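Local coordinates for Puf (Pumilio/fbf) domain-containing protein 7, confirmed by transcript evidence (Caenorhabditis elegans, PDB 3V71) that binds a consensus sequence in messenger RNA 3'-untranslated regions and modulates expression and stability, acting redundantly with related proteins in oocyte formation and early embryonic divisions, at residues Y39-E44 against V79-P84; I74-V79 against A108-Q113; A85-L90 against K118-N123; Q208-L213 against G242-Y247; A283-M288 against L345-W350. All coordinates share one frame; numbering follows the deposited sequence.

Contact 1 (Y39-E44 against V79-P84)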
# COMPACT_ATOMS: atom_id res chain seq x y z
N TYR A 39 15.17 28.34 18.17
CA TYR A 39 15.16 28.89 16.83
C TYR A 39 13.98 29.86 16.77
O TYR A 39 12.83 29.45 16.93
CB TYR A 39 15.04 27.79 15.77
CG TYR A 39 15.09 28.30 14.34
CD1 TYR A 39 16.27 28.78 13.79
CD2 TYR A 39 13.95 28.31 13.55
CE1 TYR A 39 16.32 29.25 12.49
CE2 TYR A 39 13.98 28.77 12.25
CZ TYR A 39 15.17 29.24 11.72
OH TYR A 39 15.20 29.70 10.41
N PRO A 40 14.27 31.15 16.59
CA PRO A 40 13.24 32.18 16.57
C PRO A 40 12.07 31.85 15.64
O PRO A 40 12.27 31.35 14.52
CB PRO A 40 13.99 33.43 16.08
CG PRO A 40 15.34 32.94 15.61
CD PRO A 40 15.62 31.70 16.39
N LEU A 41 10.86 32.12 16.13
CA LEU A 41 9.64 31.88 15.37
C LEU A 41 9.33 33.11 14.52
O LEU A 41 8.64 33.02 13.50
CB LEU A 41 8.48 31.56 16.31
CG LEU A 41 8.56 30.21 17.03
CD1 LEU A 41 9.74 30.14 18.00
CD2 LEU A 41 7.25 29.90 17.76
N ASP A 42 9.85 34.25 14.95
CA ASP A 42 9.71 35.48 14.18
C ASP A 42 10.57 35.39 12.93
O ASP A 42 11.80 35.48 13.00
CB ASP A 42 10.12 36.69 15.03
CG ASP A 42 10.04 37.99 14.25
OD1 ASP A 42 9.14 38.14 13.40
OD2 ASP A 42 10.90 38.87 14.49
N SER A 43 9.92 35.20 11.79
CA SER A 43 10.63 35.10 10.52
C SER A 43 11.48 36.33 10.28
O SER A 43 12.28 36.38 9.34
CB SER A 43 9.64 34.94 9.37
OG SER A 43 8.91 36.14 9.15
N GLU A 44 11.32 37.33 11.14
CA GLU A 44 11.94 38.63 10.93
C GLU A 44 13.13 38.86 11.86
O GLU A 44 13.86 39.83 11.71
CB GLU A 44 10.92 39.75 11.09
CG GLU A 44 11.26 41.00 10.32
CD GLU A 44 11.39 40.75 8.82
OE1 GLU A 44 10.34 40.70 8.14
OE2 GLU A 44 12.53 40.59 8.34
N VAL A 79 12.39 24.15 7.95
CA VAL A 79 11.41 23.94 6.89
C VAL A 79 9.99 24.28 7.31
O VAL A 79 9.28 25.01 6.60
CB VAL A 79 11.50 22.48 6.38
CG1 VAL A 79 10.32 22.14 5.48
CG2 VAL A 79 12.81 22.27 5.65
N GLU A 80 9.56 23.77 8.46
CA GLU A 80 8.21 24.04 8.93
C GLU A 80 7.95 25.52 9.14
O GLU A 80 6.83 25.99 8.96
CB GLU A 80 7.91 23.25 10.20
CG GLU A 80 9.10 23.07 11.11
CD GLU A 80 8.69 22.58 12.49
OE1 GLU A 80 7.72 23.14 13.04
OE2 GLU A 80 9.34 21.64 13.00
N LEU A 81 9.00 26.26 9.52
CA LEU A 81 8.89 27.70 9.78
C LEU A 81 9.26 28.56 8.57
O LEU A 81 9.18 29.79 8.63
CB LEU A 81 9.74 28.09 10.99
CG LEU A 81 9.31 27.63 12.39
CD1 LEU A 81 9.69 26.19 12.65
CD2 LEU A 81 9.92 28.52 13.45
N ALA A 82 9.64 27.93 7.47
CA ALA A 82 10.16 28.65 6.31
C ALA A 82 9.15 29.60 5.67
O ALA A 82 8.04 29.20 5.30
CB ALA A 82 10.71 27.68 5.28
N THR A 83 9.54 30.86 5.54
CA THR A 83 8.75 31.82 4.78
C THR A 83 8.88 31.46 3.31
O THR A 83 9.75 30.66 2.95
CB THR A 83 9.25 33.27 5.01
OG1 THR A 83 10.42 33.51 4.21
CG2 THR A 83 9.59 33.49 6.47
N PRO A 84 8.02 32.02 2.46
CA PRO A 84 8.17 31.82 1.01
C PRO A 84 9.62 32.02 0.56
O PRO A 84 10.19 31.16 -0.11
CB PRO A 84 7.27 32.90 0.42
CG PRO A 84 6.18 33.04 1.43
CD PRO A 84 6.83 32.82 2.78

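Contact 2 (I74-V79 against A108-Q113)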
# COMPACT_ATOMS: atom_id res chain seq x y z
N ILE A 74 17.24 19.82 12.54
CA ILE A 74 17.29 21.27 12.48
C ILE A 74 16.92 21.75 11.08
O ILE A 74 16.29 22.80 10.93
CB ILE A 74 18.67 21.83 12.90
CG1 ILE A 74 18.62 23.36 13.02
CG2 ILE A 74 19.76 21.42 11.93
CD1 ILE A 74 17.59 23.87 14.01
N VAL A 75 17.28 20.98 10.06
CA VAL A 75 16.88 21.33 8.71
C VAL A 75 15.36 21.27 8.62
O VAL A 75 14.73 21.99 7.84
CB VAL A 75 17.50 20.40 7.67
CG1 VAL A 75 17.08 20.83 6.27
CG2 VAL A 75 19.00 20.38 7.81
N GLN A 76 14.78 20.38 9.42
CA GLN A 76 13.33 20.24 9.47
C GLN A 76 12.70 21.44 10.13
O GLN A 76 11.73 21.99 9.63
CB GLN A 76 12.95 18.97 10.21
CG GLN A 76 13.21 17.71 9.41
CD GLN A 76 12.56 16.50 10.03
OE1 GLN A 76 11.35 16.49 10.25
NE2 GLN A 76 13.36 15.48 10.34
N LYS A 77 13.27 21.83 11.26
CA LYS A 77 12.82 23.03 11.95
C LYS A 77 12.85 24.20 10.99
O LYS A 77 11.93 25.00 10.95
CB LYS A 77 13.70 23.32 13.16
CG LYS A 77 13.17 24.41 14.06
CD LYS A 77 11.89 24.00 14.76
CE LYS A 77 11.50 25.03 15.81
NZ LYS A 77 10.30 24.59 16.59
N LEU A 78 13.92 24.28 10.19
CA LEU A 78 14.05 25.36 9.21
C LEU A 78 12.91 25.35 8.21
O LEU A 78 12.52 26.38 7.68
CB LEU A 78 15.36 25.25 8.44
CG LEU A 78 16.72 25.45 9.09
CD1 LEU A 78 17.73 25.68 7.98
CD2 LEU A 78 16.73 26.63 10.05
N VAL A 79 12.39 24.15 7.95
CA VAL A 79 11.41 23.94 6.89
C VAL A 79 9.99 24.28 7.31
O VAL A 79 9.28 25.01 6.60
CB VAL A 79 11.50 22.48 6.38
CG1 VAL A 79 10.32 22.14 5.48
CG2 VAL A 79 12.81 22.27 5.65
N ALA A 108 17.86 12.27 4.95
CA ALA A 108 17.59 13.37 4.02
C ALA A 108 16.17 13.26 3.47
O ALA A 108 15.58 14.26 3.06
CB ALA A 108 18.61 13.38 2.91
N CYS A 109 15.64 12.04 3.49
CA CYS A 109 14.28 11.72 3.05
C CYS A 109 13.21 12.50 3.81
O CYS A 109 12.31 13.09 3.21
CB CYS A 109 14.04 10.21 3.26
SG CYS A 109 12.67 9.50 2.30
N ARG A 110 13.32 12.50 5.14
CA ARG A 110 12.36 13.17 6.02
C ARG A 110 12.28 14.65 5.73
O ARG A 110 11.23 15.27 5.93
CB ARG A 110 12.76 12.96 7.47
CG ARG A 110 13.12 11.53 7.80
CD ARG A 110 13.81 11.46 9.14
NE ARG A 110 14.06 10.09 9.56
CZ ARG A 110 14.68 9.77 10.69
NH1 ARG A 110 15.12 10.73 11.51
NH2 ARG A 110 14.86 8.49 11.01
N VAL A 111 13.38 15.23 5.28
CA VAL A 111 13.39 16.64 4.94
C VAL A 111 12.61 16.86 3.65
O VAL A 111 11.80 17.79 3.54
CB VAL A 111 14.83 17.16 4.76
CG1 VAL A 111 14.82 18.63 4.35
CG2 VAL A 111 15.64 16.94 6.04
N VAL A 112 12.85 16.00 2.67
CA VAL A 112 12.15 16.05 1.40
C VAL A 112 10.65 15.97 1.66
O VAL A 112 9.86 16.72 1.09
CB VAL A 112 12.52 14.87 0.50
CG1 VAL A 112 11.90 15.05 -0.87
CG2 VAL A 112 14.03 14.73 0.38
N GLN A 113 10.28 15.04 2.54
CA GLN A 113 8.88 14.78 2.86
C GLN A 113 8.23 15.97 3.52
O GLN A 113 7.16 16.40 3.11
CB GLN A 113 8.78 13.59 3.80
CG GLN A 113 9.03 12.25 3.15
CD GLN A 113 8.68 11.13 4.08
OE1 GLN A 113 7.51 10.90 4.36
NE2 GLN A 113 9.69 10.45 4.61

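Contact 3 (A85-L90 against K118-N123)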
# COMPACT_ATOMS: atom_id res chain seq x y z
N ALA A 85 10.21 33.15 0.94
CA ALA A 85 11.58 33.45 0.57
C ALA A 85 12.55 32.37 1.06
O ALA A 85 13.47 31.97 0.34
CB ALA A 85 11.98 34.80 1.13
N GLU A 86 12.35 31.92 2.29
CA GLU A 86 13.17 30.85 2.85
C GLU A 86 13.00 29.56 2.05
O GLU A 86 13.98 28.88 1.74
CB GLU A 86 12.84 30.61 4.33
CG GLU A 86 13.11 31.79 5.24
CD GLU A 86 13.11 31.42 6.72
OE1 GLU A 86 12.96 30.22 7.04
OE2 GLU A 86 13.26 32.33 7.57
N GLN A 87 11.76 29.23 1.71
CA GLN A 87 11.48 28.00 0.98
C GLN A 87 12.21 27.95 -0.35
O GLN A 87 12.55 26.86 -0.82
CB GLN A 87 9.99 27.85 0.73
CG GLN A 87 9.13 27.73 1.97
CD GLN A 87 7.68 27.88 1.63
OE1 GLN A 87 7.33 28.03 0.46
NE2 GLN A 87 6.81 27.85 2.63
N ARG A 88 12.42 29.10 -0.97
CA ARG A 88 13.06 29.13 -2.27
C ARG A 88 14.55 28.87 -2.14
O ARG A 88 15.18 28.30 -3.03
CB ARG A 88 12.80 30.46 -2.99
CG ARG A 88 11.33 30.79 -3.15
CD ARG A 88 11.14 32.00 -4.07
NE ARG A 88 9.92 32.74 -3.75
CZ ARG A 88 9.88 33.81 -2.94
NH1 ARG A 88 10.99 34.27 -2.37
NH2 ARG A 88 8.72 34.42 -2.71
N GLU A 89 15.12 29.27 -1.01
CA GLU A 89 16.52 28.97 -0.74
C GLU A 89 16.69 27.49 -0.47
O GLU A 89 17.58 26.85 -1.03
CB GLU A 89 17.05 29.81 0.42
CG GLU A 89 17.87 31.01 -0.05
CD GLU A 89 18.88 30.63 -1.12
OE1 GLU A 89 18.60 30.88 -2.32
OE2 GLU A 89 19.95 30.08 -0.78
N LEU A 90 15.84 26.95 0.39
CA LEU A 90 15.86 25.52 0.69
C LEU A 90 15.66 24.73 -0.59
O LEU A 90 16.35 23.74 -0.84
CB LEU A 90 14.77 25.17 1.71
CG LEU A 90 14.99 25.80 3.09
CD1 LEU A 90 13.70 25.84 3.90
CD2 LEU A 90 16.09 25.07 3.84
N LYS A 118 4.89 21.16 3.89
CA LYS A 118 4.92 22.53 4.37
C LYS A 118 5.17 23.63 3.34
O LYS A 118 4.76 24.77 3.56
CB LYS A 118 5.91 22.66 5.53
CG LYS A 118 5.51 21.87 6.76
CD LYS A 118 4.33 22.49 7.48
CE LYS A 118 3.77 21.56 8.55
NZ LYS A 118 4.81 21.04 9.49
N PHE A 119 5.84 23.32 2.23
CA PHE A 119 6.06 24.34 1.20
C PHE A 119 4.76 24.92 0.65
O PHE A 119 3.66 24.57 1.10
CB PHE A 119 6.89 23.80 0.03
CG PHE A 119 8.37 23.74 0.30
CD1 PHE A 119 8.86 23.89 1.59
CD2 PHE A 119 9.26 23.52 -0.74
CE1 PHE A 119 10.23 23.82 1.83
CE2 PHE A 119 10.62 23.45 -0.50
CZ PHE A 119 11.10 23.60 0.79
N ASP A 120 4.88 25.80 -0.33
CA ASP A 120 3.73 26.45 -0.92
C ASP A 120 3.53 25.90 -2.31
O ASP A 120 4.44 25.28 -2.86
CB ASP A 120 3.93 27.97 -0.96
CG ASP A 120 3.87 28.60 0.43
OD1 ASP A 120 3.78 27.84 1.43
OD2 ASP A 120 3.90 29.84 0.52
N HIS A 121 2.35 26.12 -2.89
CA HIS A 121 2.01 25.50 -4.16
C HIS A 121 3.12 25.69 -5.17
O HIS A 121 3.55 24.74 -5.83
CB HIS A 121 0.70 26.03 -4.73
CG HIS A 121 0.37 25.47 -6.08
ND1 HIS A 121 0.82 26.04 -7.25
CD2 HIS A 121 -0.33 24.37 -6.44
CE1 HIS A 121 0.39 25.32 -8.28
NE2 HIS A 121 -0.30 24.30 -7.81
N SER A 122 3.57 26.93 -5.29
CA SER A 122 4.61 27.28 -6.25
C SER A 122 5.86 26.44 -6.05
O SER A 122 6.39 25.87 -7.01
CB SER A 122 4.95 28.77 -6.11
OG SER A 122 4.31 29.33 -4.98
N ASN A 123 6.32 26.34 -4.80
CA ASN A 123 7.54 25.62 -4.46
C ASN A 123 7.40 24.12 -4.59
O ASN A 123 8.21 23.47 -5.26
CB ASN A 123 7.97 25.97 -3.05
CG ASN A 123 8.31 27.43 -2.91
OD1 ASN A 123 8.77 28.05 -3.86
ND2 ASN A 123 8.08 27.98 -1.72

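Contact 4 (Q208-L213 against G242-Y247)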
# COMPACT_ATOMS: atom_id res chain seq x y z
N GLN A 208 -11.43 8.32 -13.42
CA GLN A 208 -10.93 7.98 -14.75
C GLN A 208 -9.48 7.53 -14.64
O GLN A 208 -8.99 6.78 -15.49
CB GLN A 208 -11.03 9.18 -15.70
CG GLN A 208 -12.45 9.55 -16.11
CD GLN A 208 -12.48 10.61 -17.20
OE1 GLN A 208 -12.06 10.37 -18.33
NE2 GLN A 208 -12.98 11.80 -16.85
N LEU A 209 -8.80 8.00 -13.60
CA LEU A 209 -7.40 7.67 -13.41
C LEU A 209 -7.29 6.30 -12.78
O LEU A 209 -6.40 5.52 -13.11
CB LEU A 209 -6.71 8.73 -12.54
CG LEU A 209 -6.47 10.09 -13.20
CD1 LEU A 209 -6.24 11.17 -12.16
CD2 LEU A 209 -5.32 10.04 -14.20
N LEU A 210 -8.21 6.02 -11.87
CA LEU A 210 -8.32 4.71 -11.24
C LEU A 210 -8.59 3.63 -12.27
O LEU A 210 -8.03 2.54 -12.21
CB LEU A 210 -9.45 4.71 -10.21
CG LEU A 210 -9.56 3.52 -9.26
CD1 LEU A 210 -8.28 3.35 -8.47
CD2 LEU A 210 -10.75 3.72 -8.33
N HIS A 211 -9.46 3.95 -13.23
CA HIS A 211 -9.90 2.97 -14.21
C HIS A 211 -8.77 2.50 -15.11
O HIS A 211 -8.65 1.31 -15.39
CB HIS A 211 -11.07 3.50 -15.04
CG HIS A 211 -11.67 2.47 -15.95
ND1 HIS A 211 -12.51 1.47 -15.49
CD2 HIS A 211 -11.51 2.24 -17.27
CE1 HIS A 211 -12.86 0.69 -16.50
NE2 HIS A 211 -12.26 1.14 -17.59
N SER A 212 -7.95 3.44 -15.58
CA SER A 212 -6.83 3.09 -16.45
C SER A 212 -5.83 2.26 -15.67
O SER A 212 -5.15 1.39 -16.23
CB SER A 212 -6.15 4.34 -17.00
OG SER A 212 -5.52 5.07 -15.96
N LEU A 213 -5.74 2.54 -14.38
CA LEU A 213 -4.88 1.78 -13.50
C LEU A 213 -5.47 0.40 -13.27
O LEU A 213 -4.82 -0.62 -13.50
CB LEU A 213 -4.77 2.49 -12.16
CG LEU A 213 -3.35 2.58 -11.63
CD1 LEU A 213 -2.77 3.95 -11.98
CD2 LEU A 213 -3.32 2.31 -10.13
N GLY A 242 -16.02 1.20 -1.54
CA GLY A 242 -16.63 2.17 -2.43
C GLY A 242 -16.86 1.63 -3.82
O GLY A 242 -17.39 0.54 -4.01
N ILE A 243 -16.45 2.42 -4.81
CA ILE A 243 -16.53 1.99 -6.19
C ILE A 243 -15.55 0.85 -6.40
O ILE A 243 -15.45 0.28 -7.48
CB ILE A 243 -16.20 3.15 -7.14
CG1 ILE A 243 -16.57 2.78 -8.59
CG2 ILE A 243 -14.74 3.52 -7.02
CD1 ILE A 243 -16.41 3.91 -9.58
N MET A 244 -14.80 0.52 -5.35
CA MET A 244 -13.88 -0.60 -5.45
C MET A 244 -14.64 -1.90 -5.61
O MET A 244 -14.13 -2.85 -6.21
CB MET A 244 -12.94 -0.65 -4.25
CG MET A 244 -11.76 0.29 -4.34
SD MET A 244 -11.11 0.47 -6.02
CE MET A 244 -10.04 -0.95 -6.15
N GLU A 245 -15.85 -1.94 -5.08
CA GLU A 245 -16.69 -3.13 -5.15
C GLU A 245 -16.97 -3.53 -6.59
O GLU A 245 -17.04 -4.71 -6.91
CB GLU A 245 -17.99 -2.90 -4.39
CG GLU A 245 -17.78 -2.57 -2.93
CD GLU A 245 -19.08 -2.52 -2.16
OE1 GLU A 245 -20.13 -2.25 -2.78
OE2 GLU A 245 -19.05 -2.74 -0.93
N MET A 246 -17.13 -2.54 -7.46
CA MET A 246 -17.31 -2.78 -8.88
C MET A 246 -16.12 -3.57 -9.46
O MET A 246 -16.30 -4.44 -10.31
CB MET A 246 -17.50 -1.45 -9.61
CG MET A 246 -17.61 -1.54 -11.12
SD MET A 246 -17.92 0.05 -11.91
CE MET A 246 -16.31 0.83 -11.82
N TYR A 247 -14.92 -3.26 -9.00
CA TYR A 247 -13.72 -3.96 -9.48
C TYR A 247 -13.56 -5.32 -8.81
O TYR A 247 -13.09 -6.29 -9.43
CB TYR A 247 -12.48 -3.08 -9.31
CG TYR A 247 -12.50 -1.86 -10.20
CD1 TYR A 247 -12.15 -1.95 -11.54
CD2 TYR A 247 -12.90 -0.62 -9.71
CE1 TYR A 247 -12.19 -0.84 -12.37
CE2 TYR A 247 -12.93 0.50 -10.53
CZ TYR A 247 -12.58 0.38 -11.86
OH TYR A 247 -12.61 1.48 -12.69

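Contact 5 (A283-M288 against L345-W350)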
# COMPACT_ATOMS: atom_id res chain seq x y z
N ALA A 283 -24.71 -13.55 -5.16
CA ALA A 283 -24.82 -14.22 -6.45
C ALA A 283 -23.47 -14.68 -6.99
O ALA A 283 -23.38 -15.67 -7.72
CB ALA A 283 -25.50 -13.31 -7.46
N LEU A 284 -22.41 -13.95 -6.64
CA LEU A 284 -21.06 -14.37 -6.97
C LEU A 284 -20.61 -15.46 -5.99
O LEU A 284 -19.90 -16.39 -6.37
CB LEU A 284 -20.10 -13.18 -6.96
CG LEU A 284 -20.08 -12.38 -8.27
CD1 LEU A 284 -19.03 -11.28 -8.24
CD2 LEU A 284 -19.84 -13.31 -9.44
N LEU A 285 -21.03 -15.34 -4.74
CA LEU A 285 -20.74 -16.37 -3.75
C LEU A 285 -21.40 -17.69 -4.14
O LEU A 285 -20.80 -18.76 -3.99
CB LEU A 285 -21.22 -15.93 -2.37
CG LEU A 285 -20.97 -16.99 -1.29
CD1 LEU A 285 -19.48 -17.23 -1.08
CD2 LEU A 285 -21.62 -16.58 0.01
N HIS A 286 -22.64 -17.60 -4.61
CA HIS A 286 -23.40 -18.78 -5.01
C HIS A 286 -22.74 -19.54 -6.16
O HIS A 286 -22.78 -20.77 -6.22
CB HIS A 286 -24.85 -18.40 -5.36
CG HIS A 286 -25.62 -19.50 -6.02
ND1 HIS A 286 -26.23 -20.52 -5.32
CD2 HIS A 286 -25.88 -19.75 -7.33
CE1 HIS A 286 -26.83 -21.35 -6.16
NE2 HIS A 286 -26.63 -20.90 -7.39
N GLU A 287 -22.11 -18.80 -7.07
CA GLU A 287 -21.44 -19.42 -8.21
C GLU A 287 -20.04 -19.92 -7.84
O GLU A 287 -19.48 -20.77 -8.53
CB GLU A 287 -21.36 -18.44 -9.38
CG GLU A 287 -22.70 -17.86 -9.79
CD GLU A 287 -22.70 -17.36 -11.23
OE1 GLU A 287 -21.72 -17.65 -11.95
OE2 GLU A 287 -23.68 -16.68 -11.63
N MET A 288 -19.47 -19.39 -6.78
CA MET A 288 -18.20 -19.91 -6.31
C MET A 288 -18.46 -21.25 -5.67
O MET A 288 -17.79 -22.24 -5.98
CB MET A 288 -17.55 -18.97 -5.31
CG MET A 288 -16.66 -17.94 -5.95
SD MET A 288 -16.53 -16.45 -4.95
CE MET A 288 -15.04 -16.80 -4.01
N LEU A 345 -31.55 -21.50 3.06
CA LEU A 345 -31.65 -22.92 2.77
C LEU A 345 -30.54 -23.30 1.81
O LEU A 345 -30.19 -24.47 1.67
CB LEU A 345 -33.01 -23.24 2.17
CG LEU A 345 -33.40 -24.72 2.22
CD1 LEU A 345 -33.24 -25.25 3.65
CD2 LEU A 345 -34.82 -24.93 1.71
N LEU A 346 -29.98 -22.29 1.16
CA LEU A 346 -28.89 -22.47 0.21
C LEU A 346 -27.57 -22.69 0.97
O LEU A 346 -26.80 -23.59 0.67
CB LEU A 346 -28.81 -21.24 -0.69
CG LEU A 346 -27.86 -21.25 -1.89
CD1 LEU A 346 -28.23 -22.36 -2.84
CD2 LEU A 346 -27.90 -19.91 -2.59
N TYR A 347 -27.33 -21.83 1.96
CA TYR A 347 -26.22 -22.01 2.89
C TYR A 347 -26.32 -23.39 3.54
O TYR A 347 -25.35 -24.13 3.63
CB TYR A 347 -26.28 -20.94 3.98
CG TYR A 347 -25.60 -19.64 3.63
CD1 TYR A 347 -24.23 -19.49 3.85
CD2 TYR A 347 -26.31 -18.57 3.12
CE1 TYR A 347 -23.59 -18.29 3.55
CE2 TYR A 347 -25.67 -17.36 2.81
CZ TYR A 347 -24.31 -17.23 3.03
OH TYR A 347 -23.65 -16.05 2.74
N SER A 348 -27.52 -23.71 4.01
CA SER A 348 -27.80 -25.00 4.61
C SER A 348 -27.39 -26.12 3.66
O SER A 348 -26.86 -27.14 4.09
CB SER A 348 -29.29 -25.11 4.93
OG SER A 348 -29.56 -26.29 5.66
N GLY A 349 -27.66 -25.93 2.38
CA GLY A 349 -27.28 -26.90 1.38
C GLY A 349 -25.79 -27.15 1.38
O GLY A 349 -25.34 -28.30 1.29
N TRP A 350 -25.02 -26.07 1.50
CA TRP A 350 -23.57 -26.13 1.41
C TRP A 350 -22.92 -26.71 2.65
O TRP A 350 -22.02 -27.55 2.58
CB TRP A 350 -23.01 -24.74 1.14
CG TRP A 350 -23.51 -24.14 -0.13
CD1 TRP A 350 -23.92 -24.81 -1.24
CD2 TRP A 350 -23.66 -22.74 -0.42
NE1 TRP A 350 -24.31 -23.92 -2.22
CE2 TRP A 350 -24.16 -22.65 -1.74
CE3 TRP A 350 -23.42 -21.57 0.30
CZ2 TRP A 350 -24.42 -21.42 -2.35
CZ3 TRP A 350 -23.68 -20.35 -0.31
CH2 TRP A 350 -24.18 -20.28 -1.62

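Contact 1 (Y39-E44 against V79-P84)
Leu81 and Tyr39 slide past each other in opposite directions, and it is the CD2 methyl of Leu81 that does the touching. This methyl lies at the edge of the phenol ring, near its plane, 4.0 Å from Tyr39 CD2. Tyr39 CG stands anti to the backbone N (chi1 -178°), beside its own carbonyl carbon, and the methyl also reaches the backbone that follows, with Leu81 CD2 3.8 Å from Pro40 O. The side chain of Leu41 runs obliquely across that of Leu81. Further along, the CG2 methyl of Thr83 faces the CB of Ser43, while Thr83 OG1 caps the backbone N of Glu86 at the start of helix 84-96. The contact joins the first and second predicted Pumilio repeats at the surface of the PUF fold, setting the loop after helix 29-37 against the turn between helices 71-80 and 84-96. It is carried mainly by apolar side-chain atoms, the polar link being supplied by Arg48 of helix 46-56, which bonds both Pro40 O and Leu81 O.

Contact 2 (I74-V79 against A108-Q113)
Gln76 and Val111 stand at the closest backbone approach of the two segments, their CA atoms 5.8 Å apart. Starting from its CB, Gln76 places CG anti to the carbonyl carbon (chi1 -73°), and from CG onward the chain is extended toward the neighbouring helix. CG is the first atom to meet it, 4.2 Å from the CG2 methyl of Val111. At the tip, NE2 comes to 3.9 Å from Arg110 CB, a packing contact; the hydrogen bond of NE2 goes to Asn72 OD1, one turn earlier on its own helix. The side chains of Gln76 and Arg110 cross obliquely, with the amide and guanidinium planes 73° apart. Helices 71-80 and 108-118 belong to the second and third predicted Pumilio repeats, and here their short segments run almost parallel, with axes 9.6 Å apart and only 6° between their directions, as expected of equivalent helices in successive units of a PUF solenoid. Beside the glutamine, Val111 carries the apolar part of the seam. Its CG1 methyl packs against Val75 CG1 at 3.7 Å, the two valines crossing at about a right angle, and lies 4.4 Å from the CG2 methyl of Val79 one turn on. Val75 is backed in turn by Phe62 and Leu65 of helix 59-66, and Val79 by Phe119.

Contact 3 (A85-L90 against K118-N123)
Gln87 sets CG anti to its carbonyl carbon (chi1 -63°), and a near-anti second torsion carries CD up to Asp120 and Asn123; Asn123 has its CG likewise anti to the carbonyl carbon, and its amide faces helix 84-96. The two amide planes stand 82° apart. Asn123 ND2 is placed to donate to Gln87 OE1, but the modelled separation is too short, so the detail is doubtful. The other end of the glutamine amide gives a weak bond from NE2 to Asp120 OD1, 3.3 Å long, with the carboxylate plane almost perpendicular to that of the amide. NE2 has a further partner in Ala82 O, in the turn before its helix. Lower down the same side chain, Gln87 CB lies over the centre of the Phe119 ring in a CH-pi contact, 4.2 Å from the centroid and 11° off the normal. Leu90 extends the apolar patch, its CB 4.1 Å from Phe119 CZ, and Val79, Leu91 and Met94 also pack on the phenyl group. Helix 84-96 of the second predicted Pumilio repeat thereby meets the turn before helix 121-132 of the third, and that helix's first residues. The buried Gln87 amide has polar partners at both ends, though one bond is weak and one doubtful, while CB packs on the ring; together these probably help to hold its orientation.

Contact 4 (Q208-L213 against G242-Y247)
His211 and Tyr247 supply the hydrogen bond of this contact, between ND1 and OH at 2.8 Å. The imidazole and phenol cross at about a right angle as side chains, yet each meets the other at its edge: the hydroxyl lies near the plane of the imidazole, and ND1 lies near the plane of the phenol ring. Either atom could be the donor, and the angle of 154° is moderately straight. A first torsion anti to the backbone N (chi1 -173°) puts His211 CG on the side of Tyr247, whose hydroxyl oxygen also packs 3.4 Å from His211 CA. The apolar interactions converge on one methyl, CD2 of Leu210. It touches Met244 SD at 4.0 Å and Ile243 CG2 at 4.2 Å, and the rim of Tyr247 comes near it at CE2. In the methionine chain the bend at chi2 brings SD up to Leu210; Ile191 of helix 183-194 packs on both Leu210 and Met244. Met214, one turn along from Leu210, touches Met244 and Tyr247 too. The contact joins helix 203-218 to the start of helix 244-256, within the stack of repeats and some 14 Å from the RNA at the nearest atoms. Tyr247 serves both chemistries: its buried ring belongs to the apolar cluster, while its hydroxyl finds a polar partner in the exposed histidine.

Contact 5 (A283-M288 against L345-W350)
His286, Trp350 and Leu285 have the most surface buried here, and the first two meet rim to rim. The imidazole and the six-membered ring of the indole have centroids 6.0 Å apart and planes inclined by 38°, neither lying over the face of the other. The closest atoms are His286 ND1 and Trp350 CZ2, 3.6 Å apart, with the nitrogen at the indole edge and near its plane. Leu346 closes on the same imidazole: both its methyls approach ND1 and CE1 from the same side of the ring plane, CD1 being 3.7 Å from His286 CE1. His286 CG, anti to the backbone N (chi1 169°), lies nearer Leu346 than CB does. Leu285, the next residue back, sends its CD2 methyl 4.3 Å from Trp350 CZ3 and 3.4 Å from Tyr347 OH, crossing the tyrosine side chain at about a right angle. Within its own helix, Tyr347 also has Trp350 CZ3 over the centre of one ring face. Ile326 and Cys327 of helix 316-330 also pack on Tyr347, and Phe277 backs Leu285. The contact joins helix 282-292, in the seventh predicted Pumilio repeat, to helix 344-365 toward the C-terminal end of the PUF solenoid; the short segments are inclined at 25° with axes 11.8 Å apart. Without hydrogen bonds between the segments, the join rests on packing of Leu285, Leu346 and the rims of His286 and Trp350.

In the fold
From the N terminus, contact 1 closes the first loop, bringing residues 39-44 back against the end of helix 71-80 and the turn after it. Contact 2 opens before that loop is complete, so the two cross and share Val79; contact 3 crosses contact 2 in the same manner, its helices 84-96 and 121-132 following those of contact 2 in the chain. Contacts 1 and 3 are in series but touch, for instance through Val79 and Phe119. Together these three tie the first three predicted Pumilio repeats. Contact 4 follows separately, joining helix 203-218 to helix 244-256, and contact 5 closes the longest loop, joining helix 282-292 to helix 344-365, its centre about 64 Å from that of contact 1.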